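PDB 4DWD: mandelate racemase/muconate lactonizing enzyme, C-terminal domain protein from Paracoccus denitrificans, which binds magnesium and, as a member of the enolase superfamily related to mandelate racemase, probably acts as a hydro-lyase. Local coordinates for residues Ile5-Ala10 with Phe62-Glu67; Ala26-Thr31 with Ala96-Ala101; Arg57-Phe62 with Val73-Met78. All coordinates share one frame; numbering follows the deposited sequence.

In the fold
All three contacts lie in the N-terminal, enolase-type domain, which pairs an antiparallel sheet with a layer of helices. Contact 1 ties the C-terminal end of helix 49-63 and the turn after it to strand 5-14, contact 2 lays helix 90-110 on the neighbouring strand 24-32, and contact 3 packs helix 49-63 against helix 71-81. Contacts 1 and 3 share Phe62; Ile5 CG2 meets Ile30 CG2 at 3.6 Å between contacts 1 and 2, and Cys98 SG reaches Ile59 CG2 at 3.8 Å between contacts 2 and 3. Contact 1 holds Glu64 and Glu67, seen to bind calcium in this protein; the further calcium ligands Asp197, Glu223 and Glu249 lie in the C-terminal barrel.

Contact 1: residues Ile5-Ala10 with Phe62-Glu67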
loop_
_atom_site.group_PDB
_atom_site.type_symbol
_atom_site.label_atom_id
_atom_site.label_comp_id
_atom_site.label_asym_id
_atom_site.label_seq_id
_atom_site.Cartn_x
_atom_site.Cartn_y
_atom_site.Cartn_z
ATOM N N ILE B 5 -3.828 38.983 -32.670
ATOM C CA ILE B 5 -4.416 39.667 -31.527
ATOM C C ILE B 5 -3.944 41.122 -31.505
ATOM O O ILE B 5 -2.742 41.389 -31.570
ATOM C CB ILE B 5 -4.000 38.963 -30.229
ATOM C CG1 ILE B 5 -4.539 37.524 -30.209
ATOM C CG2 ILE B 5 -4.437 39.765 -29.009
ATOM C CD1 ILE B 5 -3.836 36.635 -29.202
ATOM N N ALA B 6 -4.887 42.058 -31.409
ATOM C CA ALA B 6 -4.548 43.478 -31.432
ATOM C C ALA B 6 -4.496 44.079 -30.037
ATOM O O ALA B 6 -3.618 44.886 -29.727
ATOM C CB ALA B 6 -5.538 44.243 -32.297
ATOM N N LYS B 7 -5.441 43.677 -29.194
ATOM C CA LYS B 7 -5.628 44.306 -27.905
ATOM C C LYS B 7 -6.197 43.312 -26.891
ATOM O O LYS B 7 -7.083 42.520 -27.211
ATOM C CB LYS B 7 -6.578 45.499 -28.056
ATOM C CG LYS B 7 -6.654 46.389 -26.833
ATOM C CD LYS B 7 -7.359 47.704 -27.127
ATOM C CE LYS B 7 -7.326 48.606 -25.900
ATOM N NZ LYS B 7 -7.441 50.049 -26.243
ATOM N N VAL B 8 -5.681 43.376 -25.672
ATOM C CA VAL B 8 -6.207 42.585 -24.565
ATOM C C VAL B 8 -6.570 43.559 -23.447
ATOM O O VAL B 8 -5.719 44.318 -22.976
ATOM C CB VAL B 8 -5.182 41.542 -24.057
ATOM C CG1 VAL B 8 -5.741 40.793 -22.851
ATOM C CG2 VAL B 8 -4.786 40.567 -25.160
ATOM N N GLU B 9 -7.838 43.560 -23.043
ATOM C CA GLU B 9 -8.320 44.459 -21.992
ATOM C C GLU B 9 -8.807 43.675 -20.789
ATOM O O GLU B 9 -9.516 42.674 -20.939
ATOM C CB GLU B 9 -9.498 45.282 -22.479
ATOM C CG GLU B 9 -9.179 46.315 -23.529
ATOM C CD GLU B 9 -10.462 46.858 -24.100
ATOM O OE1 GLU B 9 -11.091 47.720 -23.458
ATOM O OE2 GLU B 9 -10.868 46.384 -25.162
ATOM N N ALA B 10 -8.454 44.161 -19.605
ATOM C CA ALA B 10 -8.901 43.575 -18.340
ATOM C C ALA B 10 -9.926 44.521 -17.712
ATOM O O ALA B 10 -9.609 45.679 -17.433
ATOM C CB ALA B 10 -7.711 43.374 -17.404
ATOM N N PHE B 62 2.292 40.068 -23.801
ATOM C CA PHE B 62 2.789 38.894 -24.509
ATOM C C PHE B 62 1.854 38.444 -25.634
ATOM O O PHE B 62 2.310 38.043 -26.698
ATOM C CB PHE B 62 3.034 37.748 -23.526
ATOM C CG PHE B 62 3.358 36.443 -24.192
ATOM C CD1 PHE B 62 4.636 36.207 -24.699
ATOM C CD2 PHE B 62 2.383 35.450 -24.330
ATOM C CE1 PHE B 62 4.939 35.006 -25.324
ATOM C CE2 PHE B 62 2.686 34.243 -24.948
ATOM C CZ PHE B 62 3.962 34.025 -25.450
ATOM N N LEU B 63 0.546 38.500 -25.394
ATOM C CA LEU B 63 -0.424 38.065 -26.397
ATOM C C LEU B 63 -0.595 39.014 -27.569
ATOM O O LEU B 63 -0.905 38.584 -28.672
ATOM C CB LEU B 63 -1.794 37.856 -25.756
ATOM C CG LEU B 63 -1.921 36.746 -24.723
ATOM C CD1 LEU B 63 -3.360 36.716 -24.224
ATOM C CD2 LEU B 63 -1.538 35.407 -25.343
ATOM N N GLU B 64 -0.430 40.309 -27.315
ATOM C CA GLU B 64 -0.661 41.304 -28.363
ATOM C C GLU B 64 0.367 41.087 -29.482
ATOM O O GLU B 64 1.563 40.984 -29.214
ATOM C CB GLU B 64 -0.693 42.726 -27.772
ATOM C CG GLU B 64 -1.983 42.973 -26.972
ATOM C CD GLU B 64 -1.972 44.223 -26.105
ATOM O OE1 GLU B 64 -0.927 44.903 -26.031
ATOM O OE2 GLU B 64 -3.023 44.529 -25.495
ATOM N N GLY B 65 -0.122 40.951 -30.715
ATOM C CA GLY B 65 0.707 40.674 -31.895
ATOM C C GLY B 65 0.828 39.201 -32.258
ATOM O O GLY B 65 1.420 38.849 -33.285
ATOM N N GLN B 66 0.262 38.336 -31.420
ATOM C CA GLN B 66 0.360 36.891 -31.635
ATOM C C GLN B 66 -0.892 36.328 -32.320
ATOM O O GLN B 66 -1.914 37.003 -32.424
ATOM C CB GLN B 66 0.618 36.171 -30.306
ATOM C CG GLN B 66 1.938 36.551 -29.645
ATOM C CD GLN B 66 3.133 36.149 -30.482
ATOM O OE1 GLN B 66 3.270 34.993 -30.862
ATOM N NE2 GLN B 66 4.011 37.101 -30.756
ATOM N N GLU B 67 -0.806 35.084 -32.776
ATOM C CA GLU B 67 -1.887 34.473 -33.543
ATOM C C GLU B 67 -2.983 33.896 -32.641
ATOM O O GLU B 67 -2.695 33.102 -31.746
ATOM C CB GLU B 67 -1.315 33.376 -34.449
ATOM C CG GLU B 67 -0.370 33.894 -35.527
ATOM C CD GLU B 67 -1.116 34.437 -36.727
ATOM O OE1 GLU B 67 -2.363 34.342 -36.741
ATOM O OE2 GLU B 67 -0.462 34.953 -37.660
#
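The carboxylate of Glu64, just past the end of helix 49-63, crosses obliquely to Val8 of strand 5-14 and accepts its backbone N-H beside a classic beta bulge, where Ala6 and Lys7 both face Thr31 of the next strand. With CG anti to the carbonyl carbon (chi1 -73°) and the chain extended beyond it, OE2 offers its anti lone pair to Val8 N at 2.9 Å. An alanine in place of this glutamate would probably leave the Val8 N-H without its acceptor, losing this one link between bulge and helix end. Two backbone bonds join the strand to the type II turn Leu63-Gln66: Gly65 N gives to Ile5 O, and Ile5 N to Gln66 O, both at 2.8 Å. Gly65 has a positive phi of 94°, at which a CB would press on the preceding carbonyl oxygen. Leu63 CB touches both Val8 CG2 (4.1 Å) and Ile5 CD1 (4.2 Å), all three residues being buried. Glu64 and Glu67 have each been seen to bind calcium in this protein, although none is bound to this chain; here Glu67 pairs with Lys4. Ile5 CB packs 3.5 Å from Leu63 O, which accepts the N-H of Gln66 within the turn.

Contact 2: residues Ala26-Thr31 with Ala96-Ala101; sequences AFVRIT and AACDIA
In the sheet-and-helix core of the N-terminal domain, Val28 and Ile30 of strand 24-32 point from one face of the antiparallel sheet onto Ala97, Cys98 and Ala101 of helix 90-110. The two branches of Val28 divide the work. CG2, beside the backbone N, meets Ala97 CB at 3.6 Å, while CG1, anti to that N (chi1 174°), comes within 4.3 Å of Cys98 SG. One helical turn on, the methyl of Ala101 packs against the outer end of Ile30, its CB 3.6 Å from CD1 and 3.7 Å from CG1. An extended chi2 of -173° carries that CD1 forward, where it also lies 4.0 Å from Cys98 O. The small methyls of Ala97 and Ala101 on the helix face let the two axes approach to 8.1 Å, at an angle of 43°. Buried, mostly apolar groups make the contact. Phe27 and Arg29 point away, to the other face of the sheet, where the Phe27 ring meets Phe336 and Arg29 forms a salt bridge with Glu9. Asp99, turned from the strand, hydrogen-bonds Thr279 in the C-terminal domain. Such packing of helices on one face of an antiparallel sheet is typical of the N-terminal domain of enolase superfamily members.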
loop_
_atom_site.group_PDB
_atom_site.type_symbol
_atom_site.label_atom_id
_atom_site.label_comp_id
_atom_site.label_asym_id
_atom_site.label_seq_id
_atom_site.Cartn_x
_atom_site.Cartn_y
_atom_site.Cartn_z
ATOM N N ALA B 26 -15.211 40.004 -13.389
ATOM C CA ALA B 26 -13.898 40.199 -13.972
ATOM C C ALA B 26 -13.849 39.580 -15.371
ATOM O O ALA B 26 -13.895 38.347 -15.534
ATOM C CB ALA B 26 -12.838 39.596 -13.065
ATOM N N PHE B 27 -13.763 40.446 -16.381
ATOM C CA PHE B 27 -13.799 39.999 -17.769
ATOM C C PHE B 27 -12.533 40.373 -18.503
ATOM O O PHE B 27 -11.843 41.326 -18.129
ATOM C CB PHE B 27 -15.025 40.573 -18.499
ATOM C CG PHE B 27 -16.338 40.166 -17.887
ATOM C CD1 PHE B 27 -16.750 38.837 -17.924
ATOM C CD2 PHE B 27 -17.158 41.109 -17.261
ATOM C CE1 PHE B 27 -17.963 38.455 -17.366
ATOM C CE2 PHE B 27 -18.369 40.732 -16.688
ATOM C CZ PHE B 27 -18.766 39.397 -16.737
ATOM N N VAL B 28 -12.230 39.595 -19.535
ATOM C CA VAL B 28 -11.146 39.913 -20.454
ATOM C C VAL B 28 -11.767 40.071 -21.837
ATOM O O VAL B 28 -12.495 39.192 -22.305
ATOM C CB VAL B 28 -10.044 38.823 -20.449
ATOM C CG1 VAL B 28 -9.001 39.102 -21.522
ATOM C CG2 VAL B 28 -9.365 38.753 -19.090
ATOM N N ARG B 29 -11.503 41.211 -22.476
ATOM C CA ARG B 29 -11.934 41.426 -23.849
ATOM C C ARG B 29 -10.705 41.423 -24.741
ATOM O O ARG B 29 -9.788 42.220 -24.538
ATOM C CB ARG B 29 -12.719 42.737 -23.996
ATOM C CG ARG B 29 -13.075 43.034 -25.454
ATOM C CD ARG B 29 -14.050 44.186 -25.609
ATOM N NE ARG B 29 -13.561 45.419 -25.014
ATOM C CZ ARG B 29 -14.353 46.431 -24.668
ATOM N NH1 ARG B 29 -15.666 46.344 -24.851
ATOM N NH2 ARG B 29 -13.840 47.523 -24.126
ATOM N N ILE B 30 -10.678 40.502 -25.699
ATOM C CA ILE B 30 -9.583 40.434 -26.679
ATOM C C ILE B 30 -10.106 40.850 -28.048
ATOM O O ILE B 30 -11.075 40.282 -28.541
ATOM C CB ILE B 30 -8.917 39.036 -26.730
ATOM C CG1 ILE B 30 -8.479 38.613 -25.316
ATOM C CG2 ILE B 30 -7.726 39.034 -27.693
ATOM C CD1 ILE B 30 -7.656 37.336 -25.227
ATOM N N THR B 31 -9.435 41.828 -28.659
ATOM C CA THR B 31 -9.811 42.325 -29.973
ATOM C C THR B 31 -8.746 41.892 -30.960
ATOM O O THR B 31 -7.548 42.070 -30.711
ATOM C CB THR B 31 -9.957 43.853 -29.965
ATOM O OG1 THR B 31 -10.862 44.221 -28.916
ATOM C CG2 THR B 31 -10.501 44.361 -31.304
ATOM N N ALA B 96 -7.276 31.256 -17.512
ATOM C CA ALA B 96 -8.582 30.730 -17.931
ATOM C C ALA B 96 -9.365 31.782 -18.700
ATOM O O ALA B 96 -9.935 31.480 -19.746
ATOM C CB ALA B 96 -9.384 30.281 -16.718
ATOM N N ALA B 97 -9.384 33.014 -18.185
ATOM C CA ALA B 97 -10.134 34.086 -18.841
ATOM C C ALA B 97 -9.613 34.329 -20.262
ATOM O O ALA B 97 -10.400 34.513 -21.206
ATOM C CB ALA B 97 -10.043 35.357 -18.008
ATOM N N CYS B 98 -8.289 34.327 -20.419
ATOM C CA CYS B 98 -7.702 34.547 -21.742
ATOM C C CYS B 98 -7.994 33.385 -22.678
ATOM O O CYS B 98 -8.257 33.606 -23.853
ATOM C CB CYS B 98 -6.197 34.812 -21.643
ATOM S SG CYS B 98 -5.794 36.357 -20.787
ATOM N N ASP B 99 -7.958 32.153 -22.160
ATOM C CA ASP B 99 -8.301 30.991 -22.966
ATOM C C ASP B 99 -9.716 31.077 -23.508
ATOM O O ASP B 99 -9.962 30.822 -24.691
ATOM C CB ASP B 99 -8.163 29.712 -22.142
ATOM C CG ASP B 99 -8.477 28.478 -22.946
ATOM O OD1 ASP B 99 -7.577 27.978 -23.655
ATOM O OD2 ASP B 99 -9.618 28.012 -22.895
ATOM N N ILE B 100 -10.654 31.457 -22.644
ATOM C CA ILE B 100 -12.060 31.521 -23.048
ATOM C C ILE B 100 -12.231 32.599 -24.150
ATOM O O ILE B 100 -12.899 32.372 -25.164
ATOM C CB ILE B 100 -12.982 31.788 -21.843
ATOM C CG1 ILE B 100 -12.987 30.589 -20.876
ATOM C CG2 ILE B 100 -14.415 32.035 -22.323
ATOM C CD1 ILE B 100 -13.525 30.936 -19.498
ATOM N N ALA B 101 -11.580 33.747 -23.960
ATOM C CA ALA B 101 -11.656 34.826 -24.941
ATOM C C ALA B 101 -11.075 34.403 -26.299
ATOM O O ALA B 101 -11.644 34.755 -27.346
ATOM C CB ALA B 101 -10.968 36.072 -24.413
#

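Contact 3: residues Arg57-Phe62 with Val73-Met78; sequences RDIAPF and VLLDRM
Phe62 is met by three side chains of helix 71-81, Leu74, Arg77 and Met78, the last present as selenomethionine. A chi1 of 172°, anti to the backbone N, puts its CG on the side of helix 71-81. The Met78 chain, bent at chi2 and chi3, slides past it in the opposite direction, and its SE lies 4.2 Å from the ring centroid, 39° off the normal: an oblique Met-aromatic contact. Beyond the selenium, CE turns back toward helix 49-63, where it approaches Asp58 O at 3.5 Å and Ile59 CG1 at 3.9 Å. The two helices form an antiparallel hairpin, and the long side chains of Phe62 and Met78 span the 11.0 Å between their axes, whose directions are 146° apart. Near Pro61 helix 49-63 is kinked, following a wider pi-type turn at 57-59, and Phe62 N makes a weak bond to Ile59 O. On the CE2 side of the ring, Phe62 CE2 touches both Leu74 CD2, at 3.6 Å, and Leu74 O, at 3.4 Å. Arg77 crosses the phenyl side chain at about a right angle; its CD packs 3.7 Å from Phe62 CZ, and the bend at chi3 keeps NE near that atom, which sits at the guanidinium edge. Arg77 also packs on Trp122 of a second subunit. Ile59 CG2 and Leu75 CD2 approach to 4.5 Å, on the side facing helix 90-110.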
loop_
_atom_site.group_PDB
_atom_site.type_symbol
_atom_site.label_atom_id
_atom_site.label_comp_id
_atom_site.label_asym_id
_atom_site.label_seq_id
_atom_site.Cartn_x
_atom_site.Cartn_y
_atom_site.Cartn_z
ATOM N N ARG B 57 -0.733 43.292 -16.687
ATOM C CA ARG B 57 0.713 43.496 -16.561
ATOM C C ARG B 57 1.528 42.389 -17.213
ATOM O O ARG B 57 2.580 42.648 -17.802
ATOM C CB ARG B 57 1.127 43.573 -15.091
ATOM C CG ARG B 57 0.701 44.809 -14.323
ATOM C CD ARG B 57 1.415 44.854 -12.972
ATOM N NE ARG B 57 1.180 43.644 -12.175
ATOM C CZ ARG B 57 0.083 43.422 -11.452
ATOM N NH1 ARG B 57 -0.885 44.331 -11.398
ATOM N NH2 ARG B 57 -0.044 42.297 -10.776
ATOM N N ASP B 58 1.060 41.153 -17.074
ATOM C CA ASP B 58 1.889 39.993 -17.402
ATOM C C ASP B 58 1.510 39.308 -18.711
ATOM O O ASP B 58 2.393 38.920 -19.491
ATOM C CB ASP B 58 1.903 38.987 -16.246
ATOM C CG ASP B 58 2.305 39.612 -14.920
ATOM O OD1 ASP B 58 3.183 40.511 -14.896
ATOM O OD2 ASP B 58 1.747 39.206 -13.884
ATOM N N ILE B 59 0.213 39.158 -18.960
ATOM C CA ILE B 59 -0.253 38.360 -20.094
ATOM C C ILE B 59 -0.478 39.190 -21.351
ATOM O O ILE B 59 0.023 38.842 -22.425
ATOM C CB ILE B 59 -1.515 37.551 -19.727
ATOM C CG1 ILE B 59 -1.232 36.650 -18.518
ATOM C CG2 ILE B 59 -1.999 36.728 -20.911
ATOM C CD1 ILE B 59 -2.471 36.006 -17.923
ATOM N N ALA B 60 -1.232 40.279 -21.210
ATOM C CA ALA B 60 -1.572 41.147 -22.340
ATOM C C ALA B 60 -0.373 41.542 -23.222
ATOM O O ALA B 60 -0.457 41.388 -24.441
ATOM C CB ALA B 60 -2.338 42.376 -21.863
ATOM N N PRO B 61 0.742 42.033 -22.624
ATOM C CA PRO B 61 1.855 42.446 -23.493
ATOM C C PRO B 61 2.414 41.288 -24.311
ATOM O O PRO B 61 2.935 41.504 -25.401
ATOM C CB PRO B 61 2.921 42.953 -22.509
ATOM C CG PRO B 61 2.194 43.250 -21.248
ATOM C CD PRO B 61 1.004 42.340 -21.202
ATOM N N PHE B 62 2.292 40.068 -23.801
ATOM C CA PHE B 62 2.789 38.894 -24.509
ATOM C C PHE B 62 1.854 38.444 -25.634
ATOM O O PHE B 62 2.310 38.043 -26.698
ATOM C CB PHE B 62 3.034 37.748 -23.526
ATOM C CG PHE B 62 3.358 36.443 -24.192
ATOM C CD1 PHE B 62 4.636 36.207 -24.699
ATOM C CD2 PHE B 62 2.383 35.450 -24.330
ATOM C CE1 PHE B 62 4.939 35.006 -25.324
ATOM C CE2 PHE B 62 2.686 34.243 -24.948
ATOM C CZ PHE B 62 3.962 34.025 -25.450
ATOM N N VAL B 73 -0.274 26.976 -27.150
ATOM C CA VAL B 73 1.150 27.263 -27.007
ATOM C C VAL B 73 1.341 28.603 -26.284
ATOM O O VAL B 73 2.163 28.715 -25.379
ATOM C CB VAL B 73 1.875 27.264 -28.361
ATOM C CG1 VAL B 73 3.337 27.663 -28.205
ATOM C CG2 VAL B 73 1.776 25.897 -29.002
ATOM N N LEU B 74 0.567 29.620 -26.666
ATOM C CA LEU B 74 0.723 30.929 -26.023
ATOM C C LEU B 74 0.436 30.868 -24.532
ATOM O O LEU B 74 1.212 31.385 -23.728
ATOM C CB LEU B 74 -0.194 31.971 -26.665
ATOM C CG LEU B 74 0.129 32.356 -28.100
ATOM C CD1 LEU B 74 -1.043 33.099 -28.730
ATOM C CD2 LEU B 74 1.400 33.201 -28.143
ATOM N N LEU B 75 -0.671 30.239 -24.158
ATOM C CA LEU B 75 -1.070 30.240 -22.754
ATOM C C LEU B 75 -0.312 29.221 -21.905
ATOM O O LEU B 75 -0.123 29.436 -20.716
ATOM C CB LEU B 75 -2.588 30.125 -22.599
ATOM C CG LEU B 75 -3.325 31.332 -23.196
ATOM C CD1 LEU B 75 -4.810 31.041 -23.107
ATOM C CD2 LEU B 75 -2.980 32.645 -22.494
ATOM N N ASP B 76 0.162 28.132 -22.507
ATOM C CA ASP B 76 1.028 27.227 -21.751
ATOM C C ASP B 76 2.408 27.845 -21.546
ATOM O O ASP B 76 3.022 27.647 -20.488
ATOM C CB ASP B 76 1.118 25.837 -22.405
ATOM C CG ASP B 76 -0.195 25.075 -22.344
ATOM O OD1 ASP B 76 -1.172 25.574 -21.731
ATOM O OD2 ASP B 76 -0.244 23.964 -22.908
ATOM N N ARG B 77 2.895 28.610 -22.532
ATOM C CA ARG B 77 4.112 29.399 -22.304
ATOM C C ARG B 77 3.889 30.382 -21.152
ATOM O O ARG B 77 4.731 30.501 -20.271
ATOM C CB ARG B 77 4.587 30.134 -23.559
ATOM C CG ARG B 77 5.991 30.707 -23.406
ATOM C CD ARG B 77 6.483 31.404 -24.663
ATOM N NE ARG B 77 6.314 30.595 -25.873
ATOM C CZ ARG B 77 7.131 29.620 -26.272
ATOM N NH1 ARG B 77 6.867 28.971 -27.400
ATOM N NH2 ARG B 77 8.201 29.283 -25.556
HETATM N N MSE B 78 2.742 31.063 -21.148
HETATM C CA MSE B 78 2.441 32.033 -20.087
HETATM C C MSE B 78 2.340 31.352 -18.744
HETATM O O MSE B 78 2.801 31.885 -17.736
HETATM C CB MSE B 78 1.142 32.797 -20.337
HETATM C CG MSE B 78 1.257 33.938 -21.331
HETATM SE SE MSE B 78 2.593 35.280 -20.805
HETATM C CE MSE B 78 2.454 35.431 -18.876
#